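Local atomic coordinates of nsp9 (Porcine coronavirus HKU15, PDB entry 5YM6), a protein that probably binds single-stranded nucleic acid as a non-structural protein of the coronavirus replicase, with dimerization strengthening that binding. Residues Q88-S91 / S92-G96; I42-K46 / D47-T51; G96-I99 / G100-E104. One frame throughout, in Å; residues are numbered along the deposited sequence.

Contact 1. Residues Q88-S91 / S92-G96; sequences QNIS and SLNRG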
# COMPACT_ATOMS: atom_id res chain seq x y z
N GLN B 88 -9.72 12.88 -3.07
CA GLN B 88 -8.77 13.98 -2.98
C GLN B 88 -8.12 14.03 -1.60
O GLN B 88 -8.79 13.86 -0.59
CB GLN B 88 -9.44 15.31 -3.31
CG GLN B 88 -8.43 16.46 -3.32
CD GLN B 88 -9.00 17.77 -3.82
OE1 GLN B 88 -10.17 18.06 -3.64
NE2 GLN B 88 -8.15 18.58 -4.46
N ASN B 89 -6.80 14.22 -1.61
CA ASN B 89 -5.99 14.41 -0.40
C ASN B 89 -5.80 13.16 0.44
O ASN B 89 -5.31 13.22 1.57
CB ASN B 89 -6.58 15.52 0.48
CG ASN B 89 -6.48 16.87 -0.17
OD1 ASN B 89 -5.51 17.16 -0.88
ND2 ASN B 89 -7.48 17.71 0.05
N ILE B 90 -6.17 12.01 -0.09
CA ILE B 90 -5.95 10.78 0.64
C ILE B 90 -4.43 10.53 0.72
O ILE B 90 -3.68 10.92 -0.17
CB ILE B 90 -6.72 9.61 -0.00
CG1 ILE B 90 -7.20 8.63 1.07
CG2 ILE B 90 -5.94 8.99 -1.13
CD1 ILE B 90 -8.46 9.12 1.77
N SER B 91 -3.97 9.95 1.83
CA SER B 91 -2.53 9.78 2.05
C SER B 91 -1.86 8.83 1.07
O SER B 91 -2.50 7.94 0.50
CB SER B 91 -2.28 9.28 3.47
OG SER B 91 -2.79 7.98 3.68
N SER B 92 -0.55 9.02 0.88
CA SER B 92 0.23 8.14 0.02
C SER B 92 0.21 6.72 0.58
O SER B 92 0.26 5.76 -0.18
CB SER B 92 1.66 8.65 -0.12
OG SER B 92 1.78 9.63 -1.16
N LEU B 93 0.14 6.58 1.91
CA LEU B 93 0.12 5.25 2.53
C LEU B 93 -1.17 4.52 2.17
O LEU B 93 -1.18 3.31 1.93
CB LEU B 93 0.24 5.33 4.04
CG LEU B 93 0.47 4.02 4.81
CD1 LEU B 93 1.94 3.67 4.80
CD2 LEU B 93 -0.01 4.14 6.24
N ASN B 94 -2.26 5.26 2.15
CA ASN B 94 -3.54 4.64 1.85
C ASN B 94 -3.66 4.32 0.37
O ASN B 94 -4.29 3.35 0.01
CB ASN B 94 -4.70 5.54 2.30
CG ASN B 94 -4.95 5.47 3.79
OD1 ASN B 94 -5.27 6.48 4.43
ND2 ASN B 94 -4.76 4.29 4.36
N ARG B 95 -3.04 5.15 -0.47
CA ARG B 95 -2.99 4.86 -1.90
C ARG B 95 -2.25 3.55 -2.12
O ARG B 95 -2.70 2.70 -2.90
CB ARG B 95 -2.32 6.00 -2.68
CG ARG B 95 -3.15 7.31 -2.69
CD ARG B 95 -2.31 8.54 -3.03
NE ARG B 95 -1.88 8.58 -4.43
CZ ARG B 95 -2.53 9.24 -5.40
NH1 ARG B 95 -2.06 9.22 -6.64
NH2 ARG B 95 -3.64 9.92 -5.12
N GLY B 96 -1.15 3.37 -1.41
CA GLY B 96 -0.39 2.13 -1.51
C GLY B 96 -1.21 0.91 -1.12
O GLY B 96 -1.14 -0.12 -1.77
O HOH W 1 -6.13 9.42 4.39
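S91 and N94 meet where the loop after strand 82-86 enters helix 92-105. S91 is the N-cap of this helix. Its OG accepts from N94 N at 3.2 Å, with an N-H...O angle of 149°. OG sits between the backbone N and the carbonyl carbon of its own residue (chi1 66°); this torsion sets it facing N94 N, three residues on. The carbonyl of the same residue takes up the next amide: R95 N donates to S91 O at 3.0 Å. N94 N adds a weak bond to that oxygen. N94 also returns its side chain to the cap, and its OD1 comes within 3.0 Å of S91 OG. This is a weak bond at most, since the S91 hydroxyl proton has another acceptor within reach. A water donates to N94 OD1 at 3.1 Å and weakly accepts from S91 N, so it loosely links the loop amide to the N94 side chain.

R95 runs back along the loop. Its CB rests 3.7 Å from S91 O. CG comes closer to that oxygen and meets I90 CG2 at 3.6 Å, so the aliphatic stem touches both loop residues. CD lies 3.6 Å from S91 O. The chain then bends at chi3 (71°), and the guanidinium NH2 lies in a long, weak ion pair with D66. I90 thus has the methylene part of the arginine against its CG2, while its CG1 faces N94 CB.

The contact lies at the surface, with I90 and N94 turned to strand 36-44. I90 packs on I38 and V40 of that strand, and N94 also touches V40. The start of the helix reaches the second subunit, where S92 packs on S92, L93 on R95 and R95 on L93 of that chain.

Contact 2. Residues I42-K46 / D47-T51; sequences ITSTK and DNLKT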
# COMPACT_ATOMS: atom_id res chain seq x y z
N ILE B 42 -12.44 4.83 -5.59
CA ILE B 42 -13.56 4.16 -6.24
C ILE B 42 -13.11 3.70 -7.61
O ILE B 42 -12.17 4.26 -8.18
CB ILE B 42 -14.78 5.07 -6.36
CG1 ILE B 42 -14.46 6.29 -7.23
CG2 ILE B 42 -15.26 5.48 -4.96
CD1 ILE B 42 -15.68 7.05 -7.69
N THR B 43 -13.76 2.66 -8.12
CA THR B 43 -13.61 2.29 -9.53
C THR B 43 -14.96 2.26 -10.24
O THR B 43 -16.00 2.02 -9.64
CB THR B 43 -12.92 0.93 -9.72
OG1 THR B 43 -13.69 -0.10 -9.08
CG2 THR B 43 -11.51 0.96 -9.15
N SER B 44 -14.91 2.54 -11.54
CA SER B 44 -16.10 2.71 -12.35
C SER B 44 -15.72 2.49 -13.80
O SER B 44 -14.57 2.67 -14.16
CB SER B 44 -16.67 4.11 -12.18
OG SER B 44 -17.71 4.36 -13.11
N THR B 45 -16.68 2.14 -14.64
CA THR B 45 -16.42 2.10 -16.07
C THR B 45 -16.56 3.50 -16.68
O THR B 45 -16.22 3.72 -17.84
CB THR B 45 -17.36 1.12 -16.79
OG1 THR B 45 -18.71 1.43 -16.45
CG2 THR B 45 -17.06 -0.31 -16.35
N LYS B 46 -17.05 4.45 -15.89
CA LYS B 46 -17.21 5.83 -16.37
C LYS B 46 -15.92 6.62 -16.17
O LYS B 46 -15.28 6.50 -15.12
CB LYS B 46 -18.37 6.53 -15.66
CG LYS B 46 -19.75 5.94 -15.91
CD LYS B 46 -20.85 6.83 -15.31
CE LYS B 46 -20.79 8.24 -15.90
NZ LYS B 46 -21.71 9.24 -15.26
N ASP B 47 -15.54 7.42 -17.16
CA ASP B 47 -14.29 8.18 -17.06
C ASP B 47 -14.51 9.64 -16.64
O ASP B 47 -13.55 10.41 -16.57
CB ASP B 47 -13.51 8.12 -18.39
CG ASP B 47 -14.16 8.92 -19.53
OD1 ASP B 47 -15.30 9.41 -19.40
OD2 ASP B 47 -13.50 9.04 -20.58
N ASN B 48 -15.75 10.00 -16.33
CA ASN B 48 -16.09 11.40 -16.08
C ASN B 48 -16.62 11.69 -14.68
O ASN B 48 -17.36 12.66 -14.49
CB ASN B 48 -17.11 11.90 -17.11
CG ASN B 48 -18.40 11.10 -17.11
OD1 ASN B 48 -18.39 9.91 -16.85
ND2 ASN B 48 -19.52 11.76 -17.39
N LEU B 49 -16.24 10.88 -13.69
CA LEU B 49 -16.74 11.12 -12.34
C LEU B 49 -16.01 12.30 -11.69
O LEU B 49 -14.81 12.48 -11.86
CB LEU B 49 -16.58 9.86 -11.48
CG LEU B 49 -17.30 8.63 -12.06
CD1 LEU B 49 -17.21 7.46 -11.09
CD2 LEU B 49 -18.76 8.95 -12.38
N LYS B 50 -16.76 13.10 -10.94
CA LYS B 50 -16.20 14.26 -10.28
C LYS B 50 -16.23 14.16 -8.75
O LYS B 50 -15.29 14.57 -8.08
CB LYS B 50 -16.93 15.52 -10.73
CG LYS B 50 -16.42 16.80 -10.08
CD LYS B 50 -17.22 18.01 -10.54
CE LYS B 50 -16.82 19.26 -9.76
NZ LYS B 50 -17.66 20.42 -10.18
N THR B 51 -17.32 13.64 -8.21
CA THR B 51 -17.45 13.55 -6.76
C THR B 51 -18.03 12.22 -6.35
O THR B 51 -18.60 11.49 -7.17
CB THR B 51 -18.34 14.69 -6.16
OG1 THR B 51 -19.69 14.58 -6.64
CG2 THR B 51 -17.78 16.06 -6.51
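I42 meets L49 across the turn that leaves strand 36-44 and enters strand 49-55. These strands are not neighbours in the sheet, so this is a connection between separate strands rather than a beta hairpin. I42 CD1 touches L49 CD1 at 3.8 Å. The two side chains slant across each other, and both also pack on L65.

S44 comes next on the same side. Its CB lies 3.6 Å from L49 CD1. Its OG is anti to the backbone N (chi1 171°) and accepts from K46 N at 2.9 Å, 163° at the hydrogen. This is an ST turn, and it starts the bend out of the strand.

K46 reaches over the turn. Its CB lies 4.1 Å from L49 CD2, and the two side chains cross at about a right angle. The bend at chi3 (58°) brings CE to 3.1 Å from N48 OD1. The polar tip goes further: NZ forms a salt bridge with D18, and N48 ND2 makes a weak hydrogen bond to the same carboxylate oxygen. Y85 OH is hydrogen-bonded to both K46 O and L49 N.

The chemistry is therefore split. L49 fills the inside of the turn with methyl groups, while the charge of K46 is paired and its turn carbonyl is satisfied from elsewhere in the fold.

Contact 3. Residues G96-I99 / G100-E104; sequences GMVI and GHISE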
# COMPACT_ATOMS: atom_id res chain seq x y z
N GLY B 96 -1.15 3.37 -1.41
CA GLY B 96 -0.39 2.13 -1.51
C GLY B 96 -1.21 0.91 -1.12
O GLY B 96 -1.14 -0.12 -1.77
N MET B 97 -1.98 1.03 -0.05
CA MET B 97 -2.86 -0.06 0.38
C MET B 97 -3.81 -0.51 -0.74
O MET B 97 -3.98 -1.70 -1.01
CB MET B 97 -3.68 0.37 1.60
CG MET B 97 -2.92 0.44 2.91
SD MET B 97 -2.45 -1.17 3.53
CE MET B 97 -4.04 -1.94 3.85
N VAL B 98 -4.44 0.47 -1.39
CA VAL B 98 -5.42 0.17 -2.44
C VAL B 98 -4.75 -0.33 -3.72
O VAL B 98 -5.22 -1.29 -4.34
CB VAL B 98 -6.29 1.40 -2.73
CG1 VAL B 98 -7.16 1.18 -3.96
CG2 VAL B 98 -7.14 1.69 -1.53
N ILE B 99 -3.62 0.27 -4.10
CA ILE B 99 -2.90 -0.20 -5.28
C ILE B 99 -2.45 -1.65 -5.10
O ILE B 99 -2.54 -2.46 -6.03
CB ILE B 99 -1.69 0.69 -5.60
CG1 ILE B 99 -2.17 2.07 -6.06
CG2 ILE B 99 -0.82 0.07 -6.68
CD1 ILE B 99 -1.05 3.05 -6.30
N GLY B 100 -1.99 -1.99 -3.90
CA GLY B 100 -1.58 -3.35 -3.61
C GLY B 100 -2.74 -4.32 -3.72
O GLY B 100 -2.60 -5.43 -4.25
N HIS B 101 -3.90 -3.90 -3.23
CA HIS B 101 -5.08 -4.75 -3.23
C HIS B 101 -5.54 -5.02 -4.66
O HIS B 101 -5.81 -6.17 -5.02
CB HIS B 101 -6.20 -4.09 -2.41
CG HIS B 101 -7.42 -4.95 -2.25
ND1 HIS B 101 -7.59 -5.81 -1.18
CD2 HIS B 101 -8.53 -5.07 -3.01
CE1 HIS B 101 -8.76 -6.42 -1.30
NE2 HIS B 101 -9.35 -5.99 -2.40
N ILE B 102 -5.59 -3.97 -5.48
CA ILE B 102 -6.03 -4.11 -6.86
C ILE B 102 -5.04 -4.97 -7.65
O ILE B 102 -5.43 -5.75 -8.51
CB ILE B 102 -6.20 -2.73 -7.51
CG1 ILE B 102 -7.38 -1.99 -6.85
CG2 ILE B 102 -6.43 -2.86 -9.01
CD1 ILE B 102 -7.67 -0.64 -7.43
N SER B 103 -3.75 -4.86 -7.31
CA SER B 103 -2.74 -5.71 -7.95
C SER B 103 -2.97 -7.20 -7.68
O SER B 103 -2.91 -8.01 -8.60
CB SER B 103 -1.34 -5.29 -7.51
OG SER B 103 -1.05 -3.98 -7.95
N GLU B 104 -3.24 -7.57 -6.43
CA GLU B 104 -3.44 -8.98 -6.11
C GLU B 104 -4.81 -9.50 -6.58
O GLU B 104 -5.02 -10.70 -6.71
CB GLU B 104 -3.28 -9.23 -4.61
CG GLU B 104 -3.15 -10.70 -4.25
CD GLU B 104 -1.99 -10.97 -3.32
OE1 GLU B 104 -1.45 -10.00 -2.76
OE2 GLU B 104 -1.60 -12.16 -3.17
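G96 O accepts from G100 N at 3.0 Å in the middle of helix 92-105, the C-terminal alpha helix of the nsp9 fold. The two glycines form a GxxxG motif, known in this family from the helix pairing of dimers. The same i to i+4 pattern carries on. M97 O takes H101 N at 3.1 Å. V98 O takes I102 N at 2.9 Å. I99 O receives S103 N at 3.0 Å.

I99 O has a further neighbour in S103 OG, 2.9 Å away. OG stands beside its own backbone N (chi1 -65°), which tips it back toward this carbonyl one turn earlier. R7 O of the second subunit is the stronger partner of this hydroxyl; one proton cannot fully serve both oxygens.

Packing spreads from this spine to two sides. The side chains of V98 and I102 point the same way and lie side by side against the sheet. F29 lies under both; F86 and V40 meet V98, and L84 meets I102. Toward the other chain, M97 packs on G96 of the second subunit and I99 on its M97. S103 also packs on L6 of that subunit. On the sheet-facing side, V98 CG1 and I102 CD1 are 4.0 Å apart.

Contacts 1 and 3 both use helix 92-105; contact 1 adds the loop that leads into it. They share G96, and their centres are 12 Å apart. Contact 1 starts the helix with its cap; contact 3 continues it through the GxxxG segment. Both touch the second subunit, so together they supply a length of dimer surface. Contact 2 lies earlier in the chain, in a turn between strands, with its centre about 18 Å from each of the others. It touches neither: its nearest atoms are about 8 Å from contact 1 and about 5 Å from contact 3. Strand 36-44 still relates them: I42-S44 is its end, while V40 earlier in it packs against both helix contacts.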